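Local structure of DHHA1 domain protein (Clostridium perfringens, 3KEW) at residues R90-M95 / D205-K210; Q97-H102 / V185-L190; H102-C107 / I209-W214; F108-G113 / E143-R148. The protein is probably related to the editing part of alanyl-tRNA synthetase, which frees wrongly charged tRNA of its amino acid, and binds a zinc ion. All coordinates share one frame; numbering follows the deposited sequence. Where two conformers were deposited one is given.

Contact 1: R90-M95 / D205-K210; sequences RRFDGM and DLQVIK
Phe92 and Asp205 carry this contact, with Gln207 at its border. The helix 88-112 supplies the first segment. Near its start, Arg91 forms a salt bridge with Asp49. Phe92 is the next residue and the one that crosses. Its CG lies anti to the backbone N (chi1 -163°), and the far end of the ring comes close to Asp205. Phe92 CZ is 3.6 Å from Asp205 O, and Phe92 CE1 is 3.8 Å from Asp205 OD1. That carboxylate oxygen is almost as near to Phe92 CZ, at 3.9 Å. The carbonyl and the carboxylate of Asp205 thus both come up to the same end of the ring. The ring and carboxylate planes are 77° apart, and the two side chains cross at about a right angle. The contact is by packing; the hydrogen bonds of both oxygens are made elsewhere. Tyr12 holds Asp205 OD1, and Gln96 NE2 binds Asp205 O. On its own helix, Phe92 also meets the ring of Trp88, with the two planes about 20° apart. At the edge of the Phe92 ring, near its plane, CE2 is 4.4 Å from Gln207 NE2, which is bonded to Asn229. Here the 205-210 segment leaves a 3-10 turn and enters strand 209-217. It does so through a classic gamma turn centred on Gln207, closed by Val208 N to Leu206 O at 2.8 Å.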
# COMPACT_ATOMS: atom_id res chain seq x y z
N ARG A 90 -9.46 4.41 6.27
CA ARG A 90 -9.27 3.23 5.44
C ARG A 90 -7.94 3.28 4.68
O ARG A 90 -7.22 2.29 4.63
CB ARG A 90 -10.42 3.12 4.44
CG ARG A 90 -10.36 1.90 3.55
CD ARG A 90 -11.40 1.99 2.45
NE ARG A 90 -11.16 1.01 1.39
CZ ARG A 90 -11.71 -0.20 1.35
NH1 ARG A 90 -12.54 -0.60 2.30
NH2 ARG A 90 -11.42 -1.01 0.34
N ARG A 91 -7.66 4.44 4.09
CA ARG A 91 -6.45 4.67 3.31
C ARG A 91 -5.23 4.37 4.16
O ARG A 91 -4.39 3.56 3.78
CB ARG A 91 -6.35 6.16 2.96
CG ARG A 91 -6.08 6.50 1.56
CD ARG A 91 -4.90 5.83 0.89
NE ARG A 91 -4.92 6.38 -0.46
CZ ARG A 91 -4.08 7.31 -0.90
NH1 ARG A 91 -3.10 7.75 -0.14
NH2 ARG A 91 -4.21 7.78 -2.13
N PHE A 92 -5.15 5.08 5.28
CA PHE A 92 -3.98 5.07 6.14
C PHE A 92 -3.77 3.70 6.79
O PHE A 92 -2.63 3.24 6.92
CB PHE A 92 -4.09 6.19 7.20
CG PHE A 92 -2.78 6.52 7.86
CD1 PHE A 92 -1.67 6.89 7.10
CD2 PHE A 92 -2.65 6.47 9.25
CE1 PHE A 92 -0.45 7.20 7.70
CE2 PHE A 92 -1.43 6.78 9.86
CZ PHE A 92 -0.33 7.14 9.08
N ASP A 93 -4.87 3.05 7.16
CA ASP A 93 -4.82 1.68 7.69
C ASP A 93 -4.07 0.75 6.73
O ASP A 93 -3.13 0.08 7.13
CB ASP A 93 -6.22 1.13 7.96
CG ASP A 93 -6.21 -0.34 8.36
OD1 ASP A 93 -5.49 -0.68 9.33
OD2 ASP A 93 -6.91 -1.15 7.71
N GLY A 94 -4.48 0.76 5.46
CA GLY A 94 -3.83 -0.03 4.41
C GLY A 94 -2.39 0.38 4.15
O GLY A 94 -1.55 -0.48 3.90
N MET A 95 -2.11 1.68 4.22
CA MET A 95 -0.73 2.19 4.10
C MET A 95 0.17 1.59 5.19
O MET A 95 1.28 1.13 4.89
CB MET A 95 -0.70 3.73 4.15
CG MET A 95 -1.31 4.48 2.92
SD MET A 95 -1.53 6.27 3.08
CE MET A 95 0.19 6.76 2.91
N ASP A 205 5.43 6.85 10.99
CA ASP A 205 4.00 6.77 10.65
C ASP A 205 3.32 5.43 10.96
O ASP A 205 2.09 5.37 11.04
CB ASP A 205 3.80 7.11 9.17
CG ASP A 205 3.57 8.59 8.93
OD1 ASP A 205 2.91 8.93 7.93
OD2 ASP A 205 4.03 9.42 9.74
N LEU A 206 4.11 4.37 11.15
CA LEU A 206 3.57 3.07 11.56
C LEU A 206 3.08 3.02 13.01
O LEU A 206 2.28 2.15 13.34
CB LEU A 206 4.61 1.98 11.37
CG LEU A 206 4.65 1.08 10.13
CD1 LEU A 206 3.83 1.62 8.99
CD2 LEU A 206 6.09 0.92 9.72
N GLN A 207 3.58 3.93 13.85
CA GLN A 207 3.28 4.04 15.31
C GLN A 207 3.91 2.90 16.10
O GLN A 207 4.83 3.12 16.91
CB GLN A 207 1.77 4.12 15.62
CG GLN A 207 0.96 5.20 14.88
CD GLN A 207 -0.56 4.99 15.01
OE1 GLN A 207 -1.05 4.55 16.06
NE2 GLN A 207 -1.30 5.29 13.96
N VAL A 208 3.41 1.69 15.86
CA VAL A 208 3.82 0.48 16.55
C VAL A 208 3.47 -0.74 15.67
O VAL A 208 2.53 -0.70 14.87
CB VAL A 208 3.17 0.41 17.98
CG1 VAL A 208 1.65 0.25 17.89
CG2 VAL A 208 3.80 -0.66 18.86
N ILE A 209 4.25 -1.81 15.80
CA ILE A 209 3.96 -3.07 15.12
C ILE A 209 4.00 -4.25 16.11
O ILE A 209 4.93 -4.39 16.91
CB ILE A 209 4.89 -3.27 13.88
CG1 ILE A 209 4.49 -4.50 13.07
CG2 ILE A 209 6.35 -3.36 14.29
CD1 ILE A 209 4.84 -4.34 11.61
N LYS A 210 2.95 -5.06 16.08
CA LYS A 210 2.85 -6.21 16.95
C LYS A 210 2.64 -7.49 16.15
O LYS A 210 1.74 -7.56 15.31
CB LYS A 210 1.69 -6.02 17.94
CG LYS A 210 1.99 -5.03 19.06
CD LYS A 210 0.81 -4.91 20.00
CE LYS A 210 1.11 -3.99 21.17
NZ LYS A 210 0.97 -2.56 20.80

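Contact 2: Q97-H102 / V185-L190; sequences QHLGQH and VEIVGL. With ZN (zinc ion), chain C.
The helix segment 97-102 and the strand 185-187 pass at 10.5 Å between axes and cross at -60°, with His102 and Ile187 as the nearest pair of CA atoms. Ile187 CB is directed toward the helix, and CD1 makes the contact. Ile187 CD1 is 3.8 Å from Leu99 CD1. The same methyl lies 3.9 Å from His102 CB, so it bridges two residues about one turn apart. Leu99 has CG anti to the backbone N (chi1 174°), which carries CD1 to Ile187. Val185 is the other apolar neighbour, and its CG1 comes to 4.2 Å from His102 ND1. A water joins the same two residues: His102 ND1 donates to it at 2.8 Å, in the plane of the ring, and it donates on to Val185 O at 3.1 Å. The far nitrogen of the ring faces the metal. The zinc ion is bound by His98 NE2 and His102 NE2, each at 2.3 Å, by Cys195 and by three waters. Gln101 OE1 accepts from one of these waters. His98 ND1 is bonded to Gln46, a second-shell residue that fixes the turn of the first imidazole. His98 and His102 stand four residues apart on one helix, the HXXXH pattern of the editing domains of alanyl- and threonyl-tRNA synthetases. Both rings also meet His199. With ND1 engaged as donor, the geometry is consistent with the water bridge from strand 184-187 helping to hold the His102 ring so that NE2 faces the zinc ion.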
# COMPACT_ATOMS: atom_id res chain seq x y z
N GLN A 97 -0.36 -1.21 7.18
CA GLN A 97 -0.22 -2.68 7.08
C GLN A 97 0.76 -3.12 6.01
O GLN A 97 1.47 -4.11 6.18
CB GLN A 97 -1.56 -3.39 6.84
CG GLN A 97 -2.68 -3.02 7.79
CD GLN A 97 -2.23 -2.77 9.22
OE1 GLN A 97 -1.64 -3.64 9.87
NE2 GLN A 97 -2.55 -1.58 9.74
N HIS A 98 0.79 -2.37 4.90
CA HIS A 98 1.67 -2.71 3.78
C HIS A 98 3.13 -2.40 4.11
O HIS A 98 4.00 -3.25 3.89
CB HIS A 98 1.23 -1.97 2.51
CG HIS A 98 1.74 -2.59 1.24
ND1 HIS A 98 1.11 -2.40 0.03
CD2 HIS A 98 2.80 -3.39 0.99
CE1 HIS A 98 1.77 -3.04 -0.92
NE2 HIS A 98 2.80 -3.65 -0.36
N LEU A 99 3.40 -1.20 4.60
CA LEU A 99 4.76 -0.84 5.02
C LEU A 99 5.19 -1.73 6.21
O LEU A 99 6.34 -2.13 6.29
CB LEU A 99 4.88 0.66 5.37
CG LEU A 99 6.22 1.16 5.96
CD1 LEU A 99 7.39 0.90 5.03
CD2 LEU A 99 6.20 2.63 6.35
N GLY A 100 4.25 -2.01 7.12
CA GLY A 100 4.48 -2.97 8.20
C GLY A 100 5.04 -4.30 7.74
O GLY A 100 6.03 -4.79 8.30
N GLN A 101 4.44 -4.87 6.69
CA GLN A 101 4.97 -6.08 6.04
C GLN A 101 6.38 -5.89 5.50
O GLN A 101 7.25 -6.72 5.76
CB GLN A 101 4.04 -6.56 4.93
CG GLN A 101 4.56 -7.79 4.19
CD GLN A 101 5.17 -7.43 2.86
OE1 GLN A 101 4.52 -6.80 2.04
NE2 GLN A 101 6.45 -7.80 2.66
N HIS A 102 6.60 -4.82 4.74
CA HIS A 102 7.93 -4.52 4.17
C HIS A 102 9.01 -4.39 5.25
O HIS A 102 10.15 -4.84 5.08
CB HIS A 102 7.90 -3.20 3.37
CG HIS A 102 7.35 -3.33 1.99
ND1 HIS A 102 8.02 -2.85 0.89
CD2 HIS A 102 6.19 -3.85 1.53
CE1 HIS A 102 7.30 -3.08 -0.20
NE2 HIS A 102 6.19 -3.69 0.16
N VAL A 185 9.72 0.95 -3.84
CA VAL A 185 9.56 1.39 -2.45
C VAL A 185 10.82 1.03 -1.67
O VAL A 185 11.18 -0.14 -1.57
CB VAL A 185 8.33 0.79 -1.77
CG1 VAL A 185 8.28 1.19 -0.30
CG2 VAL A 185 7.06 1.25 -2.48
N GLU A 186 11.47 2.06 -1.12
CA GLU A 186 12.76 1.89 -0.47
C GLU A 186 12.71 2.36 0.98
O GLU A 186 12.51 3.55 1.24
CB GLU A 186 13.83 2.68 -1.23
CG GLU A 186 15.22 2.64 -0.61
CD GLU A 186 16.21 3.55 -1.33
OE1 GLU A 186 15.84 4.15 -2.36
OE2 GLU A 186 17.37 3.67 -0.86
N ILE A 187 12.91 1.44 1.92
CA ILE A 187 13.13 1.82 3.32
C ILE A 187 14.62 2.17 3.45
O ILE A 187 15.46 1.28 3.47
CB ILE A 187 12.71 0.72 4.31
CG1 ILE A 187 11.24 0.33 4.07
CG2 ILE A 187 12.95 1.19 5.76
CD1 ILE A 187 10.76 -0.91 4.83
N VAL A 188 14.92 3.47 3.51
CA VAL A 188 16.30 3.96 3.39
C VAL A 188 17.22 3.36 4.45
O VAL A 188 17.04 3.57 5.65
CB VAL A 188 16.38 5.52 3.38
CG1 VAL A 188 17.83 6.00 3.37
CG2 VAL A 188 15.64 6.09 2.17
N GLY A 189 18.20 2.59 3.97
CA GLY A 189 19.17 1.93 4.84
C GLY A 189 18.85 0.47 5.13
O GLY A 189 19.72 -0.27 5.61
N LEU A 190 17.62 0.06 4.84
CA LEU A 190 17.18 -1.30 5.17
C LEU A 190 16.83 -2.15 3.95
O LEU A 190 17.39 -3.23 3.78
CB LEU A 190 16.00 -1.26 6.15
CG LEU A 190 15.42 -2.61 6.58
CD1 LEU A 190 16.34 -3.33 7.57
CD2 LEU A 190 14.04 -2.42 7.18
ZN ZN C . 4.71 -4.45 -1.42
O HOH W 1 5.03 -6.49 -0.34
O HOH W 2 10.69 -2.05 0.85
O HOH W 3 6.33 -5.38 -2.65
O HOH W 4 3.21 -5.67 -2.87

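Contact 3: H102-C107 / I209-W214; sequences HLLSGC and IKIRRW. With ZN (zinc ion), chain C.
Leu104 and Ile209 reach toward each other tip to tip. Ile209 CD1 lies 3.8 Å from Leu104 CG and equally far from Leu104 CD1, so this methyl lies against CG and the CD1 branch of the leucine. The torsions explain the meeting. Ile209 has CG1 anti to its backbone N (chi1 -173°), and this extends CD1 from the strand to the helix. Leu104 instead sets CG beside its backbone N, opposite the carbonyl carbon (chi1 -77°). Its second branch serves another partner: Leu104 CD2 is 4.1 Å from Ile211 CD1, and these two side chains cross at a slant. As residues i and i+2 of a strand, Ile209 and Ile211 face the helix, while Lys210 between them points away. Leu104 also touches Tyr225 of strand 220-227, and Ile209 packs on Ala146 of helix 136-152. The same helix carries the zinc ligand His102. The contact is buried and wholly apolar. It is typical of an alpha/beta layer, in which a helix lies over an antiparallel sheet: Leu104 of helix 88-112 packs on Ile209 and Ile211 of the edge strand 209-217.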
# COMPACT_ATOMS: atom_id res chain seq x y z
N HIS A 102 6.60 -4.82 4.74
CA HIS A 102 7.93 -4.52 4.17
C HIS A 102 9.01 -4.39 5.25
O HIS A 102 10.15 -4.84 5.08
CB HIS A 102 7.90 -3.20 3.37
CG HIS A 102 7.35 -3.33 1.99
ND1 HIS A 102 8.02 -2.85 0.89
CD2 HIS A 102 6.19 -3.85 1.53
CE1 HIS A 102 7.30 -3.08 -0.20
NE2 HIS A 102 6.19 -3.69 0.16
N LEU A 103 8.64 -3.71 6.34
CA LEU A 103 9.54 -3.49 7.47
C LEU A 103 9.98 -4.80 8.14
O LEU A 103 11.18 -5.03 8.33
CB LEU A 103 8.89 -2.53 8.48
CG LEU A 103 9.72 -2.16 9.72
CD1 LEU A 103 11.02 -1.46 9.33
CD2 LEU A 103 8.90 -1.30 10.67
N LEU A 104 9.00 -5.64 8.47
CA LEU A 104 9.24 -6.95 9.08
C LEU A 104 10.09 -7.82 8.18
O LEU A 104 11.08 -8.40 8.62
CB LEU A 104 7.91 -7.66 9.38
CG LEU A 104 7.10 -7.23 10.59
CD1 LEU A 104 5.72 -7.93 10.58
CD2 LEU A 104 7.81 -7.48 11.92
N SER A 105 9.70 -7.88 6.90
CA SER A 105 10.43 -8.64 5.89
C SER A 105 11.90 -8.22 5.86
O SER A 105 12.79 -9.07 5.86
CB SER A 105 9.78 -8.47 4.52
OG SER A 105 8.55 -9.19 4.47
N GLY A 106 12.13 -6.90 5.88
CA GLY A 106 13.47 -6.31 5.84
C GLY A 106 14.27 -6.58 7.09
O GLY A 106 15.49 -6.76 7.03
N CYS A 107 13.58 -6.60 8.24
CA CYS A 107 14.21 -6.93 9.53
C CYS A 107 14.60 -8.41 9.61
O CYS A 107 15.71 -8.74 10.02
CB CYS A 107 13.30 -6.57 10.71
SG CYS A 107 13.17 -4.82 11.02
N ILE A 209 4.25 -1.81 15.80
CA ILE A 209 3.96 -3.07 15.12
C ILE A 209 4.00 -4.25 16.11
O ILE A 209 4.93 -4.39 16.91
CB ILE A 209 4.89 -3.27 13.88
CG1 ILE A 209 4.49 -4.50 13.07
CG2 ILE A 209 6.35 -3.36 14.29
CD1 ILE A 209 4.84 -4.34 11.61
N LYS A 210 2.95 -5.06 16.08
CA LYS A 210 2.85 -6.21 16.95
C LYS A 210 2.64 -7.49 16.15
O LYS A 210 1.74 -7.56 15.31
CB LYS A 210 1.69 -6.02 17.94
CG LYS A 210 1.99 -5.03 19.06
CD LYS A 210 0.81 -4.91 20.00
CE LYS A 210 1.11 -3.99 21.17
NZ LYS A 210 0.97 -2.56 20.80
N ILE A 211 3.46 -8.50 16.43
CA ILE A 211 3.23 -9.85 15.94
C ILE A 211 2.26 -10.56 16.89
O ILE A 211 2.50 -10.66 18.09
CB ILE A 211 4.56 -10.61 15.74
CG1 ILE A 211 5.31 -10.02 14.55
CG2 ILE A 211 4.32 -12.13 15.58
CD1 ILE A 211 6.72 -10.57 14.32
N ARG A 212 1.16 -11.04 16.31
CA ARG A 212 0.05 -11.64 17.05
C ARG A 212 0.28 -13.10 17.39
O ARG A 212 0.15 -13.51 18.55
CB ARG A 212 -1.22 -11.54 16.19
CG ARG A 212 -1.97 -10.23 16.28
CD ARG A 212 -2.97 -10.29 17.42
NE ARG A 212 -3.82 -9.11 17.46
CZ ARG A 212 -5.01 -9.02 16.86
NH1 ARG A 212 -5.49 -10.04 16.15
NH2 ARG A 212 -5.70 -7.90 16.96
N ARG A 213 0.61 -13.88 16.36
CA ARG A 213 0.76 -15.33 16.43
C ARG A 213 1.42 -15.77 15.14
O ARG A 213 1.51 -15.00 14.19
CB ARG A 213 -0.60 -16.02 16.56
CG ARG A 213 -1.61 -15.59 15.51
CD ARG A 213 -3.02 -16.02 15.86
NE ARG A 213 -3.33 -17.35 15.34
CZ ARG A 213 -3.30 -18.48 16.04
NH1 ARG A 213 -2.97 -18.48 17.32
NH2 ARG A 213 -3.60 -19.63 15.45
N TRP A 214 1.89 -17.02 15.10
CA TRP A 214 2.50 -17.59 13.91
C TRP A 214 2.27 -19.09 13.87
O TRP A 214 2.07 -19.72 14.92
CB TRP A 214 4.00 -17.28 13.86
CG TRP A 214 4.75 -17.76 15.06
CD1 TRP A 214 5.37 -18.97 15.21
CD2 TRP A 214 4.96 -17.05 16.29
NE1 TRP A 214 5.95 -19.06 16.45
CE2 TRP A 214 5.72 -17.90 17.14
CE3 TRP A 214 4.59 -15.78 16.76
CZ2 TRP A 214 6.11 -17.51 18.43
CZ3 TRP A 214 4.98 -15.40 18.04
CH2 TRP A 214 5.73 -16.26 18.86
ZN ZN C . 4.71 -4.45 -1.42
O HOH W 3 6.33 -5.38 -2.65
O HOH W 1 5.03 -6.49 -0.34
O HOH W 4 3.21 -5.67 -2.87

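Contact 4: F108-G113 / E143-R148; sequences FYDLFG and EKEANR
Glu145 meets Leu111 where two helices come together at the surface of the protein. The segment 143-148 begins with Glu143, whose carboxylate binds Arg140 and Ile211 N. Glu143 O accepts two bonds from Asn147, one from the backbone N and one from ND2 at 3.0 Å, and they arrive from opposite faces of the carbonyl plane. Glu145 then makes the contact itself. Its chain is bent at chi2 (81°), and Leu111 packs against the aliphatic part. Leu111 CD1 is 3.8 Å from Glu145 CB, and Leu111 CD2 is 4.1 Å from Glu145 CD. Both methyls of the leucine are used, and the two side chains run at an angle to each other. Leu111 CB also lies over the centre of one face of the Phe112 ring. Ala146 packs on Leu103, Leu104 and Cys107 of the first helix. Arg148 closes the segment with a side-on grip on Glu145. Arg148 NE bonds to Glu145 OE1 at 3.0 Å, and Arg148 NH2 forms a salt bridge to Glu145 OE2 at 2.9 Å. Both acceptors lie near the guanidinium plane but are met from above the carboxylate plane. Asp110 OD1 is 4.4 Å from Glu145 OE2, and the arginine probably offsets this pairing of like charges. The contact joins the C-terminal end of helix 88-112 to the middle of helix 136-152, while Glu143 and Asn147 bind the second helix to strand 209-217.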
# COMPACT_ATOMS: atom_id res chain seq x y z
N PHE A 108 13.69 -9.29 9.20
CA PHE A 108 14.00 -10.72 9.13
C PHE A 108 15.22 -11.05 8.27
O PHE A 108 16.03 -11.88 8.66
CB PHE A 108 12.80 -11.52 8.65
CG PHE A 108 11.86 -11.89 9.75
CD1 PHE A 108 12.22 -12.83 10.71
CD2 PHE A 108 10.60 -11.31 9.83
CE1 PHE A 108 11.35 -13.19 11.73
CE2 PHE A 108 9.72 -11.66 10.85
CZ PHE A 108 10.10 -12.60 11.80
N TYR A 109 15.35 -10.38 7.12
CA TYR A 109 16.49 -10.59 6.25
C TYR A 109 17.76 -9.96 6.81
O TYR A 109 18.84 -10.56 6.73
CB TYR A 109 16.23 -10.05 4.83
CG TYR A 109 17.34 -10.39 3.86
CD1 TYR A 109 17.38 -11.64 3.24
CD2 TYR A 109 18.36 -9.48 3.59
CE1 TYR A 109 18.41 -11.98 2.37
CE2 TYR A 109 19.40 -9.81 2.72
CZ TYR A 109 19.41 -11.06 2.11
OH TYR A 109 20.42 -11.38 1.24
N ASP A 110 17.65 -8.74 7.32
CA ASP A 110 18.80 -8.02 7.86
C ASP A 110 19.40 -8.73 9.08
O ASP A 110 20.62 -8.87 9.17
CB ASP A 110 18.44 -6.58 8.21
CG ASP A 110 19.60 -5.82 8.80
OD1 ASP A 110 19.54 -5.49 10.01
OD2 ASP A 110 20.58 -5.56 8.07
N LEU A 111 18.54 -9.19 9.98
CA LEU A 111 18.99 -9.86 11.20
C LEU A 111 19.42 -11.31 10.98
O LEU A 111 20.50 -11.71 11.41
CB LEU A 111 17.92 -9.79 12.29
CG LEU A 111 17.47 -8.44 12.85
CD1 LEU A 111 16.43 -8.66 13.92
CD2 LEU A 111 18.64 -7.61 13.39
N PHE A 112 18.58 -12.10 10.30
CA PHE A 112 18.75 -13.55 10.23
C PHE A 112 18.99 -14.14 8.84
O PHE A 112 19.16 -15.35 8.71
CB PHE A 112 17.55 -14.26 10.87
CG PHE A 112 17.16 -13.71 12.21
CD1 PHE A 112 18.00 -13.87 13.32
CD2 PHE A 112 15.95 -13.05 12.37
CE1 PHE A 112 17.65 -13.35 14.55
CE2 PHE A 112 15.58 -12.53 13.60
CZ PHE A 112 16.43 -12.69 14.70
N GLY A 113 18.99 -13.29 7.81
CA GLY A 113 19.09 -13.76 6.42
C GLY A 113 17.86 -14.51 5.94
O GLY A 113 17.92 -15.25 4.96
N GLU A 143 10.40 -8.48 15.68
CA GLU A 143 9.39 -7.56 16.21
C GLU A 143 10.00 -6.37 16.96
O GLU A 143 9.61 -5.22 16.75
CB GLU A 143 8.43 -8.32 17.12
CG GLU A 143 7.23 -7.49 17.62
CD GLU A 143 6.40 -8.20 18.68
OE1 GLU A 143 5.15 -8.12 18.62
OE2 GLU A 143 6.98 -8.84 19.58
N LYS A 144 10.99 -6.66 17.82
CA LYS A 144 11.70 -5.64 18.59
C LYS A 144 12.45 -4.68 17.67
O LYS A 144 12.36 -3.45 17.83
CB LYS A 144 12.67 -6.31 19.56
CG LYS A 144 13.08 -5.46 20.75
CD LYS A 144 13.97 -6.26 21.70
CE LYS A 144 14.32 -5.47 22.95
NZ LYS A 144 15.27 -6.23 23.82
N GLU A 145 13.18 -5.25 16.71
CA GLU A 145 13.96 -4.46 15.76
C GLU A 145 13.08 -3.60 14.85
O GLU A 145 13.42 -2.45 14.55
CB GLU A 145 14.89 -5.38 14.96
CG GLU A 145 15.71 -4.70 13.87
CD GLU A 145 16.96 -4.00 14.38
OE1 GLU A 145 17.19 -3.95 15.61
OE2 GLU A 145 17.74 -3.50 13.54
N ALA A 146 11.94 -4.15 14.43
CA ALA A 146 10.99 -3.40 13.62
C ALA A 146 10.52 -2.15 14.36
O ALA A 146 10.57 -1.04 13.82
CB ALA A 146 9.81 -4.28 13.22
N ASN A 147 10.10 -2.34 15.61
CA ASN A 147 9.68 -1.25 16.48
C ASN A 147 10.80 -0.27 16.80
O ASN A 147 10.56 0.92 16.92
CB ASN A 147 9.07 -1.80 17.76
CG ASN A 147 7.64 -2.23 17.57
OD1 ASN A 147 6.77 -1.41 17.29
ND2 ASN A 147 7.39 -3.53 17.71
N ARG A 148 12.02 -0.78 16.90
CA ARG A 148 13.20 0.06 17.05
C ARG A 148 13.41 0.98 15.84
O ARG A 148 13.74 2.16 16.01
CB ARG A 148 14.46 -0.77 17.31
CG ARG A 148 15.67 0.09 17.67
CD ARG A 148 16.94 -0.70 17.74
NE ARG A 148 17.42 -1.12 16.43
CZ ARG A 148 18.18 -0.39 15.62
NH1 ARG A 148 18.55 0.84 15.96
NH2 ARG A 148 18.56 -0.89 14.45

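In the fold
All four contacts start on helix 88-112, which follows the N-terminal barrel. Going along it, contact 1 begins first, then contact 2, contact 3 and contact 4. Contact 4 closes the shortest loop, returning on helix 136-152 after two strands, and it nests inside the loops of the other three. Contact 2 closes next, on strand 184-187, and is nested in contact 1. Contacts 2 and 3 cross along the chain and share His102 and thus the zinc ion. Contacts 1 and 3 end together, sharing Ile209 and Lys210. The long helix is thereby tied to its partner helix, the three-stranded sheet and the edge of the four-stranded sheet.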